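PDB 6HG6: L-glyceraldehyde 3-phosphate reductase from Clostridium beijerinckii, which probably reduces aldehydes such as furfural and methylglyoxal with NADPH, as an aldo-keto reductase. Local coordinates for residues G275-Q280 with I305-G310; F199-E204 with L283-K288; Y15-C18 with L23-P26; T51-G56 with A86-E91. All coordinates share one frame; numbering follows the deposited sequence.

Contact 1. Residues G275-Q280 with I305-G310. With NDP (NADPH dihydro-nicotinamide-adenine-dinucleotide phosphate), chain B.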
# COMPACT_ATOMS: atom_id res chain seq x y z
N GLY A 275 3.62 20.52 15.02
CA GLY A 275 2.74 21.24 14.10
C GLY A 275 1.97 20.28 13.21
O GLY A 275 1.61 20.67 12.12
N GLN A 276 1.76 19.04 13.66
CA GLN A 276 1.05 18.00 12.90
C GLN A 276 -0.17 17.48 13.68
O GLN A 276 -0.16 17.51 14.93
CB GLN A 276 1.97 16.80 12.68
CG GLN A 276 3.18 17.06 11.78
CD GLN A 276 3.86 15.77 11.39
OE1 GLN A 276 4.43 15.07 12.22
NE2 GLN A 276 3.81 15.43 10.10
N THR A 277 -1.16 16.95 12.96
CA THR A 277 -2.22 16.12 13.56
C THR A 277 -1.57 14.78 13.91
O THR A 277 -0.49 14.46 13.33
CB THR A 277 -3.38 15.89 12.58
OG1 THR A 277 -2.83 15.26 11.43
CG2 THR A 277 -4.13 17.16 12.22
N LEU A 278 -2.21 13.99 14.78
CA LEU A 278 -1.73 12.62 15.11
C LEU A 278 -1.63 11.80 13.82
O LEU A 278 -0.57 11.18 13.59
CB LEU A 278 -2.66 11.98 16.14
CG LEU A 278 -2.31 10.54 16.51
CD1 LEU A 278 -0.83 10.41 16.87
CD2 LEU A 278 -3.16 10.06 17.67
N ALA A 279 -2.65 11.83 12.96
CA ALA A 279 -2.64 11.09 11.68
C ALA A 279 -1.41 11.48 10.88
O ALA A 279 -0.71 10.57 10.34
CB ALA A 279 -3.89 11.37 10.87
N GLN A 280 -1.14 12.78 10.78
CA GLN A 280 0.02 13.27 9.99
C GLN A 280 1.32 12.75 10.61
O GLN A 280 2.16 12.28 9.84
CB GLN A 280 0.03 14.79 9.91
CG GLN A 280 -0.95 15.34 8.90
CD GLN A 280 -0.91 16.84 8.92
OE1 GLN A 280 -0.81 17.45 9.98
NE2 GLN A 280 -0.84 17.42 7.73
N ILE A 305 -6.94 13.35 1.75
CA ILE A 305 -5.75 13.27 0.88
C ILE A 305 -4.94 14.56 1.04
O ILE A 305 -3.73 14.50 1.25
CB ILE A 305 -6.20 13.01 -0.57
CG1 ILE A 305 -6.94 11.67 -0.63
CG2 ILE A 305 -5.01 13.03 -1.51
CD1 ILE A 305 -7.47 11.30 -1.99
N ILE A 306 -5.60 15.69 0.87
CA ILE A 306 -4.95 17.02 0.90
C ILE A 306 -4.22 17.22 2.24
O ILE A 306 -3.08 17.66 2.21
CB ILE A 306 -6.01 18.09 0.56
CG1 ILE A 306 -6.45 17.91 -0.89
CG2 ILE A 306 -5.48 19.48 0.83
CD1 ILE A 306 -7.71 18.63 -1.28
N GLU A 307 -4.82 16.87 3.38
CA GLU A 307 -4.11 16.97 4.69
C GLU A 307 -2.91 16.00 4.69
O GLU A 307 -1.85 16.33 5.20
CB GLU A 307 -5.04 16.60 5.86
CG GLU A 307 -4.29 16.32 7.17
CD GLU A 307 -5.13 16.26 8.45
OE1 GLU A 307 -5.86 17.28 8.75
OE2 GLU A 307 -5.06 15.19 9.16
N ASN A 308 -3.08 14.81 4.20
CA ASN A 308 -2.05 13.77 4.41
C ASN A 308 -0.81 14.03 3.55
O ASN A 308 0.25 13.59 3.97
CB ASN A 308 -2.56 12.37 4.09
CG ASN A 308 -3.57 11.84 5.09
OD1 ASN A 308 -3.82 12.47 6.13
ND2 ASN A 308 -4.16 10.69 4.73
N VAL A 309 -0.92 14.71 2.40
CA VAL A 309 0.25 14.79 1.47
C VAL A 309 1.30 15.76 2.03
O VAL A 309 2.43 15.66 1.57
CB VAL A 309 -0.12 15.09 0.01
CG1 VAL A 309 -0.80 13.87 -0.62
CG2 VAL A 309 -0.91 16.36 -0.20
N GLY A 310 0.98 16.62 2.99
CA GLY A 310 2.01 17.49 3.62
C GLY A 310 3.04 16.68 4.41
O GLY A 310 4.14 17.13 4.59
PA NDP B . -5.01 4.07 6.77
O1A NDP B . -4.42 3.40 7.97
O2A NDP B . -4.38 5.21 6.05
O5B NDP B . -6.56 4.40 7.05
C5B NDP B . -7.34 5.07 6.02
C4B NDP B . -8.59 5.64 6.63
O4B NDP B . -8.21 6.51 7.73
C3B NDP B . -9.48 6.50 5.72
O3B NDP B . -10.44 5.75 4.99
C2B NDP B . -10.14 7.41 6.74
O2B NDP B . -11.19 6.66 7.36
C1B NDP B . -9.02 7.66 7.74
N9A NDP B . -8.15 8.80 7.45
C8A NDP B . -7.29 8.94 6.40
N7A NDP B . -6.60 10.05 6.44
C5A NDP B . -7.03 10.68 7.60
C6A NDP B . -6.68 11.91 8.20
N6A NDP B . -5.77 12.74 7.70
N1A NDP B . -7.30 12.24 9.36
C2A NDP B . -8.22 11.39 9.86
N3A NDP B . -8.62 10.22 9.38
C4A NDP B . -7.98 9.91 8.24
O3 NDP B . -5.12 2.94 5.61
PN NDP B . -6.04 1.66 5.36
O1N NDP B . -7.31 2.14 4.72
O2N NDP B . -6.10 0.78 6.57
O5D NDP B . -5.15 0.90 4.24
C5D NDP B . -4.62 1.70 3.15
C4D NDP B . -4.39 0.81 1.96
O4D NDP B . -3.43 -0.21 2.30
C3D NDP B . -5.58 0.00 1.46
O3D NDP B . -6.46 0.82 0.70
C2D NDP B . -4.86 -1.08 0.65
O2D NDP B . -4.48 -0.57 -0.61
C1D NDP B . -3.63 -1.36 1.50
N1N NDP B . -3.82 -2.54 2.39
C2N NDP B . -3.12 -3.70 2.14
C3N NDP B . -3.44 -4.89 2.73
C7N NDP B . -2.62 -6.11 2.40
O7N NDP B . -1.74 -6.07 1.52
N7N NDP B . -2.90 -7.23 3.07
C4N NDP B . -4.60 -4.90 3.69
C5N NDP B . -5.14 -3.57 4.03
C6N NDP B . -4.70 -2.48 3.45
P2B NDP B . -12.49 7.48 7.85
O1X NDP B . -12.74 8.74 7.06
O2X NDP B . -13.63 6.48 7.71
O3X NDP B . -12.15 7.77 9.31
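Gln280 crosses the aliphatic part of Glu307 at a slant, its CD 3.8 Å from Glu307 CG, and Gln280 NE2 reaches the backbone carbonyl O of Glu307 at 2.9 Å. The donor stands tilted from that carbonyl plane, and the N-H···O angle is 153°. The other end of the amide turns back on its own segment: Gln280 OE1 takes the backbone N-H of Thr277 on an in-plane lone pair at 3.0 Å, while Thr277 OG1 accepts from Gln280 N. These two reciprocal bonds make a capping box at the start of helix 278-286. With OE1 held by the box and NE2 by Glu307 O, the rotation of the amide is fixed. Because Thr277 OG1 sits between its backbone N and carbonyl carbon (chi1 59°), it can also donate to Glu307 OE2 at 3.2 Å, from above the carboxylate plane. Glu307 OE2 has a second donor, the adenine amino group N6A of NADPH, in an almost straight bond of 2.9 Å (176°). The Asn308 amide lies against the N6A/N7A edge of the base: ND2 to N7A at 3.0 Å is the secure bond, whereas Asn308 OD1 faces N6A at a suspiciously short 2.5 Å. Ala279 CB touches the adenine at N1A, 3.8 Å away. The Thr277 bond is consistent with holding the carboxylate in place, and helix 302-308 supplies both polar readers at the adenine end of the NADPH site in this aldo-keto reductase (beta/alpha)8 barrel.

Contact 2. Residues F199-E204 with L283-K288. With EDO (1,2-ethanediol), chain H.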
# COMPACT_ATOMS: atom_id res chain seq x y z
N PHE A 199 1.66 1.54 16.26
CA PHE A 199 1.06 0.46 17.11
C PHE A 199 1.30 -0.95 16.56
O PHE A 199 0.99 -1.93 17.29
CB PHE A 199 -0.43 0.72 17.31
CG PHE A 199 -0.73 1.83 18.27
CD1 PHE A 199 -0.11 1.88 19.50
CD2 PHE A 199 -1.61 2.84 17.92
CE1 PHE A 199 -0.39 2.90 20.39
CE2 PHE A 199 -1.89 3.87 18.82
CZ PHE A 199 -1.25 3.92 20.03
N ASP A 200 1.88 -1.11 15.38
CA ASP A 200 2.15 -2.45 14.82
C ASP A 200 3.59 -2.51 14.33
O ASP A 200 3.87 -2.06 13.21
CB ASP A 200 1.14 -2.81 13.74
CG ASP A 200 1.28 -4.25 13.31
OD1 ASP A 200 2.28 -4.89 13.69
OD2 ASP A 200 0.39 -4.72 12.60
N ARG A 201 4.45 -3.11 15.15
CA ARG A 201 5.91 -3.20 14.87
C ARG A 201 6.27 -4.56 14.29
O ARG A 201 7.46 -4.93 14.38
CB ARG A 201 6.66 -2.96 16.18
CG ARG A 201 6.29 -1.65 16.86
CD ARG A 201 6.37 -0.43 15.95
NE ARG A 201 6.24 0.79 16.75
CZ ARG A 201 7.23 1.47 17.34
NH1 ARG A 201 6.94 2.53 18.06
NH2 ARG A 201 8.50 1.10 17.22
N THR A 202 5.30 -5.31 13.77
CA THR A 202 5.55 -6.68 13.25
C THR A 202 6.78 -6.71 12.35
O THR A 202 7.64 -7.59 12.59
CB THR A 202 4.33 -7.25 12.52
OG1 THR A 202 3.29 -7.31 13.48
CG2 THR A 202 4.58 -8.64 11.95
N ILE A 203 6.92 -5.80 11.41
CA ILE A 203 8.04 -5.86 10.41
C ILE A 203 9.38 -5.53 11.08
O ILE A 203 10.42 -5.80 10.45
CB ILE A 203 7.77 -5.00 9.15
CG1 ILE A 203 7.80 -3.49 9.44
CG2 ILE A 203 6.48 -5.40 8.44
CD1 ILE A 203 7.84 -2.66 8.18
N GLU A 204 9.38 -4.96 12.28
CA GLU A 204 10.63 -4.66 13.04
C GLU A 204 11.08 -5.94 13.75
O GLU A 204 12.25 -6.00 14.16
CB GLU A 204 10.39 -3.52 14.04
CG GLU A 204 10.06 -2.17 13.43
CD GLU A 204 9.78 -1.03 14.42
OE1 GLU A 204 9.78 -1.28 15.65
OE2 GLU A 204 9.57 0.12 13.97
N LEU A 283 1.82 9.05 9.79
CA LEU A 283 2.27 8.84 8.39
C LEU A 283 3.76 9.17 8.29
O LEU A 283 4.50 8.36 7.72
CB LEU A 283 1.47 9.70 7.42
CG LEU A 283 -0.03 9.42 7.35
CD1 LEU A 283 -0.66 10.35 6.32
CD2 LEU A 283 -0.32 7.98 7.01
N SER A 284 4.19 10.29 8.87
CA SER A 284 5.61 10.71 8.89
C SER A 284 6.46 9.64 9.57
O SER A 284 7.55 9.34 9.09
CB SER A 284 5.80 12.02 9.53
OG SER A 284 5.08 13.00 8.84
N TRP A 285 5.97 9.05 10.66
CA TRP A 285 6.77 8.07 11.43
C TRP A 285 7.04 6.83 10.57
O TRP A 285 8.17 6.31 10.56
CB TRP A 285 6.06 7.78 12.76
CG TRP A 285 6.82 6.82 13.61
CD1 TRP A 285 7.68 7.14 14.61
CD2 TRP A 285 6.79 5.39 13.55
NE1 TRP A 285 8.19 6.01 15.16
CE2 TRP A 285 7.67 4.92 14.55
CE3 TRP A 285 6.10 4.46 12.78
CZ2 TRP A 285 7.91 3.57 14.77
CZ3 TRP A 285 6.34 3.12 13.01
CH2 TRP A 285 7.21 2.69 14.00
N VAL A 286 6.04 6.32 9.89
CA VAL A 286 6.22 5.11 9.05
C VAL A 286 7.31 5.35 7.99
O VAL A 286 7.97 4.37 7.61
CB VAL A 286 4.86 4.72 8.44
CG1 VAL A 286 5.02 3.85 7.27
CG2 VAL A 286 3.99 4.07 9.50
N LEU A 287 7.47 6.57 7.52
CA LEU A 287 8.45 6.96 6.46
C LEU A 287 9.81 7.38 7.04
O LEU A 287 10.67 7.82 6.26
CB LEU A 287 7.88 8.13 5.65
CG LEU A 287 6.73 7.76 4.70
CD1 LEU A 287 6.12 9.03 4.14
CD2 LEU A 287 7.17 6.84 3.57
N LYS A 288 10.01 7.34 8.34
CA LYS A 288 11.23 7.96 8.91
C LYS A 288 12.50 7.28 8.38
O LYS A 288 13.54 7.96 8.33
CB LYS A 288 11.16 7.97 10.43
CG LYS A 288 11.32 6.65 11.16
CD LYS A 288 10.98 6.84 12.63
CE LYS A 288 11.43 5.73 13.55
NZ LYS A 288 11.38 4.39 12.97
C1 EDO H . 15.57 -8.54 12.39
O1 EDO H . 16.23 -9.49 11.55
C2 EDO H . 14.41 -9.13 13.11
O2 EDO H . 13.25 -8.32 13.06
O HOH W 1 11.05 2.12 14.72
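This is a cation-bearing side chain laid against an indole, where the turn leading into the short helix 202-205 meets the C-terminal part of helix 278-286. The Arg201 guanidinium presents one face to the CZ2-CH2 side of the Trp285 ring: CZ2 lies over the centre of the group, with Arg201 CZ 3.4 Å from Trp285 CZ2. The two side chains cross at about a right angle, and the guanidinium stands oblique to the ring, the planes 52° apart. A bend at chi2 (-51°) turns the arginine chain toward the ring. In the (beta/alpha)8 barrel of the aldo-keto reductases, the contact ties a segment after the sixth strand to a helix before the eighth, 294-297. Glu204 holds the guanidinium from its edge, its OE1 accepting from Arg201 NH2 at 3.1 Å in the guanidinium plane and through the syn lone pair, as a salt bridge. The other oxygen, Glu204 OE2, lies 3.5 Å from Trp285 CH2 and is also bonded to the hydroxyl of Tyr196. A water joins Glu204 OE2 (2.6 Å) to Lys288 NZ (2.9 Å), and Lys288 CE lies over one face of the indole. Arg201 also bonds Ile198 O through NE and forms a salt bridge with Asp326 through NH1; two carboxylates thus flank the guanidinium and would be expected to balance its charge. Leu322 and Ile325 of helix 319-329 pack on Trp285.

Contact 3. Residues Y15-C18 with L23-P26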
# COMPACT_ATOMS: atom_id res chain seq x y z
N TYR A 15 9.28 11.32 -4.52
CA TYR A 15 9.27 9.97 -5.14
C TYR A 15 10.51 9.23 -4.69
O TYR A 15 11.60 9.85 -4.62
CB TYR A 15 9.15 10.07 -6.67
CG TYR A 15 7.89 10.79 -7.08
CD1 TYR A 15 6.69 10.11 -7.23
CD2 TYR A 15 7.89 12.16 -7.26
CE1 TYR A 15 5.53 10.80 -7.51
CE2 TYR A 15 6.73 12.87 -7.52
CZ TYR A 15 5.54 12.17 -7.68
OH TYR A 15 4.43 12.92 -7.92
N SER A 16 10.35 7.97 -4.30
CA SER A 16 11.44 7.16 -3.71
C SER A 16 11.61 5.87 -4.49
O SER A 16 10.61 5.22 -4.81
CB SER A 16 11.18 6.90 -2.24
OG SER A 16 11.26 8.14 -1.52
N LYS A 17 12.87 5.51 -4.71
CA LYS A 17 13.19 4.23 -5.34
C LYS A 17 12.68 3.07 -4.48
O LYS A 17 12.80 3.12 -3.24
CB LYS A 17 14.68 4.05 -5.49
CG LYS A 17 15.36 5.04 -6.41
CD LYS A 17 16.85 4.99 -6.34
CE LYS A 17 17.43 3.62 -6.63
NZ LYS A 17 18.91 3.69 -6.63
N CYS A 18 12.16 2.08 -5.14
CA CYS A 18 11.73 0.79 -4.57
C CYS A 18 12.98 -0.02 -4.27
O CYS A 18 13.34 -0.84 -5.10
CB CYS A 18 10.92 -0.02 -5.54
SG CYS A 18 9.22 0.54 -5.52
N LEU A 23 12.33 2.01 -10.29
CA LEU A 23 10.89 2.24 -10.11
C LEU A 23 10.73 3.11 -8.85
O LEU A 23 11.12 2.67 -7.77
CB LEU A 23 10.18 0.91 -9.96
CG LEU A 23 8.66 1.06 -9.91
CD1 LEU A 23 8.19 1.56 -11.28
CD2 LEU A 23 7.93 -0.21 -9.49
N LYS A 24 10.10 4.26 -8.99
CA LYS A 24 9.87 5.14 -7.84
C LYS A 24 8.40 5.18 -7.49
O LYS A 24 7.54 5.22 -8.39
CB LYS A 24 10.39 6.54 -8.13
CG LYS A 24 11.88 6.60 -8.42
CD LYS A 24 12.29 8.06 -8.48
CE LYS A 24 13.75 8.21 -8.77
NZ LYS A 24 14.18 9.62 -8.68
N LEU A 25 8.14 5.11 -6.18
CA LEU A 25 6.78 5.28 -5.67
C LEU A 25 6.69 6.70 -5.12
O LEU A 25 7.67 7.24 -4.59
CB LEU A 25 6.48 4.30 -4.53
CG LEU A 25 6.64 2.82 -4.83
CD1 LEU A 25 6.14 1.99 -3.65
CD2 LEU A 25 5.91 2.44 -6.09
N PRO A 26 5.50 7.32 -5.15
CA PRO A 26 5.28 8.55 -4.39
C PRO A 26 5.43 8.15 -2.91
O PRO A 26 5.06 7.03 -2.55
CB PRO A 26 3.80 8.89 -4.65
CG PRO A 26 3.17 7.51 -4.91
CD PRO A 26 4.25 6.78 -5.69
O HOH W 2 13.63 10.60 -6.24
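Strands 15-17 and 24-26 run antiparallel, their axes approaching to 4.2 Å with an angle of 146° between directions, in a short two-stranded hairpin. Ser16 and Leu25 form its hydrogen-bonded pair, with Ser16 N to Leu25 O and Leu25 N to Ser16 O both at 2.8 Å. Tyr15 with Pro26 and Lys17 with Lys24 are the non-hydrogen-bonded pairs on either side of it. Beyond the strand ends Cys18 N reaches Leu23 O at 2.9 Å and extends the ladder toward the turn. On the face carrying Tyr15, Lys17, Lys24 and Pro26, the tyrosine ring is set obliquely against the proline, CE1 3.8 Å from Pro26 CB and CD1 resting by Pro26 CA. Lys24, extended beyond CG, runs past Tyr15 CB, and a water between its NZ and Tyr15 O (2.7 Å to each) binds the end of the chain back to the neighbouring strand. Leu25 points to the other face, where Cys18 meets it: chi1 of -82° places SG beside the backbone N of Cys18, and the sulfur reaches Leu25 CG at 3.5 Å, with Leu23 CD2 farther off. Cys18 packs on Val190 and Ile191 of strand 189-195, Leu25 on Ile191, Leu23 on Val190, and both leucines on Leu93 of strand 93-98; the hairpin closes the N-terminal end of the (beta/alpha)8 barrel, as in other aldo-keto reductases. On the Tyr15 side the phenol hydroxyl is bonded to Gly56 O, just beyond helix 42-54, and the ring also rests on Tyr10 and Thr58.

Contact 4. Residues T51-G56 with A86-E91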
# COMPACT_ATOMS: atom_id res chain seq x y z
N THR A 51 -8.18 13.82 -6.94
CA THR A 51 -7.48 14.56 -5.87
C THR A 51 -6.11 13.92 -5.64
O THR A 51 -5.13 14.66 -5.58
CB THR A 51 -8.30 14.60 -4.57
OG1 THR A 51 -9.54 15.21 -4.91
CG2 THR A 51 -7.58 15.38 -3.50
N ALA A 52 -6.03 12.60 -5.59
CA ALA A 52 -4.77 11.87 -5.34
C ALA A 52 -3.76 12.25 -6.44
O ALA A 52 -2.65 12.72 -6.13
CB ALA A 52 -5.02 10.40 -5.32
N PHE A 53 -4.15 12.08 -7.69
CA PHE A 53 -3.24 12.32 -8.84
C PHE A 53 -2.87 13.79 -8.91
O PHE A 53 -1.71 14.10 -9.21
CB PHE A 53 -3.86 11.79 -10.13
CG PHE A 53 -2.93 11.79 -11.32
CD1 PHE A 53 -1.73 11.12 -11.24
CD2 PHE A 53 -3.29 12.39 -12.51
CE1 PHE A 53 -0.83 11.13 -12.32
CE2 PHE A 53 -2.42 12.40 -13.59
CZ PHE A 53 -1.19 11.76 -13.49
N ASP A 54 -3.81 14.71 -8.66
CA ASP A 54 -3.53 16.16 -8.74
C ASP A 54 -2.47 16.55 -7.72
O ASP A 54 -1.88 17.61 -7.90
CB ASP A 54 -4.80 16.99 -8.53
CG ASP A 54 -5.70 17.08 -9.74
OD1 ASP A 54 -5.33 16.59 -10.80
OD2 ASP A 54 -6.76 17.75 -9.60
N ASN A 55 -2.31 15.77 -6.64
CA ASN A 55 -1.35 16.03 -5.53
C ASN A 55 -0.10 15.15 -5.68
O ASN A 55 0.69 15.06 -4.72
CB ASN A 55 -2.05 15.83 -4.19
CG ASN A 55 -2.97 17.00 -3.93
OD1 ASN A 55 -4.17 16.92 -4.20
ND2 ASN A 55 -2.40 18.12 -3.57
N GLY A 56 0.07 14.52 -6.84
CA GLY A 56 1.29 13.77 -7.19
C GLY A 56 1.28 12.34 -6.75
O GLY A 56 2.30 11.68 -6.96
N ALA A 86 -7.44 6.90 -18.09
CA ALA A 86 -6.68 6.08 -19.09
C ALA A 86 -5.69 6.99 -19.83
O ALA A 86 -4.61 6.49 -20.19
CB ALA A 86 -7.61 5.38 -20.06
N THR A 87 -6.03 8.25 -20.04
CA THR A 87 -5.18 9.28 -20.67
C THR A 87 -3.80 9.31 -19.99
O THR A 87 -2.76 9.63 -20.63
CB THR A 87 -5.87 10.64 -20.46
OG1 THR A 87 -7.16 10.53 -21.08
CG2 THR A 87 -5.10 11.81 -21.02
N TYR A 88 -3.79 9.08 -18.69
CA TYR A 88 -2.59 9.20 -17.82
C TYR A 88 -2.05 7.85 -17.43
O TYR A 88 -1.27 7.78 -16.47
CB TYR A 88 -2.98 10.00 -16.57
CG TYR A 88 -3.50 11.37 -16.90
CD1 TYR A 88 -2.64 12.39 -17.28
CD2 TYR A 88 -4.85 11.67 -16.81
CE1 TYR A 88 -3.12 13.66 -17.58
CE2 TYR A 88 -5.34 12.93 -17.11
CZ TYR A 88 -4.48 13.93 -17.49
OH TYR A 88 -4.97 15.19 -17.77
N ARG A 89 -2.45 6.78 -18.11
CA ARG A 89 -2.09 5.43 -17.61
C ARG A 89 -0.57 5.26 -17.51
O ARG A 89 -0.11 4.56 -16.56
CB ARG A 89 -2.74 4.32 -18.43
CG ARG A 89 -2.64 2.95 -17.80
CD ARG A 89 -1.44 2.22 -18.31
NE ARG A 89 -1.32 0.94 -17.59
CZ ARG A 89 -0.75 0.77 -16.39
NH1 ARG A 89 -0.28 1.80 -15.71
NH2 ARG A 89 -0.67 -0.43 -15.86
N ASP A 90 0.20 5.87 -18.41
CA ASP A 90 1.66 5.66 -18.37
C ASP A 90 2.31 6.51 -17.26
O ASP A 90 3.51 6.42 -17.07
CB ASP A 90 2.24 5.88 -19.76
CG ASP A 90 1.86 4.78 -20.73
OD1 ASP A 90 1.35 3.75 -20.30
OD2 ASP A 90 2.08 5.01 -21.94
N GLU A 91 1.55 7.37 -16.61
CA GLU A 91 2.00 8.13 -15.44
C GLU A 91 1.55 7.43 -14.17
O GLU A 91 1.83 8.01 -13.09
CB GLU A 91 1.44 9.54 -15.52
CG GLU A 91 2.19 10.40 -16.51
CD GLU A 91 1.52 11.75 -16.72
OE1 GLU A 91 1.52 12.55 -15.78
OE2 GLU A 91 0.98 11.94 -17.82
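Phe53 holds CG anti to its backbone nitrogen (chi1 -171°), which sends the ring outward from helix 42-54 to Tyr88 and Glu91; both of these keep CG beside their own backbone nitrogen and aim back at it. The arrangement joins the first helix of the (beta/alpha)8 barrel to the 3-10 turn that connects helix 72-85 with strand 93-98. Phe53 CE2 comes over one face of the Tyr88 ring, displaced toward its rim, and lies 3.6 Å from Tyr88 CG. The ring planes are 54° apart and the centroids 5.2 Å, an oblique aromatic pair. Thr87 CG2 sits over the opposite face, so the tyrosine ring is held between a methyl group and the phenylalanine. Tyr88 OH is fixed by the backbone N of Ala5, and Ala5, Tyr3 and Arg9 pack on Phe53, which brings the N-terminal segment into the cluster. Helix 42-54 ends nearby in a Schellman motif, with Gly56 at positive phi donating its N-H to Phe53 O at 3.0 Å. Within 86-91, Arg89 N to Ala86 O and Glu91 N to Tyr88 O are the bonds that shape the turn. Glu91 reaches Phe53 at the edge of the ring: its OE1 lies 3.6 Å from Phe53 CZ, near the ring plane, while the same oxygen forms a salt bridge with Arg9 NH2 and a hydrogen bond with Tyr10 OH.

How the contacts relate
Contact 1 alone touches the NADPH, at its adenine end; Trp285 of contact 2 lies about 12 Å from the cofactor and Leu25 of contact 3 about 11 Å, measured from their side chains. Contacts 1 and 2 share helix 278-286 and join where Gln276 NE2 meets Ser284 OG at 3.0 Å and Asn308 packs on Leu283. Through helix 302-308, contact 1 also packs with Ile305 and Ile306 on Thr51 and Ala52 of contact 4. Gly56 is the junction of contacts 3 and 4, its O also lying 3.9 Å from Pro26 CB. Contacts 2 and 4, with centres about 27 Å apart, lie on opposite sides of the chain's centre.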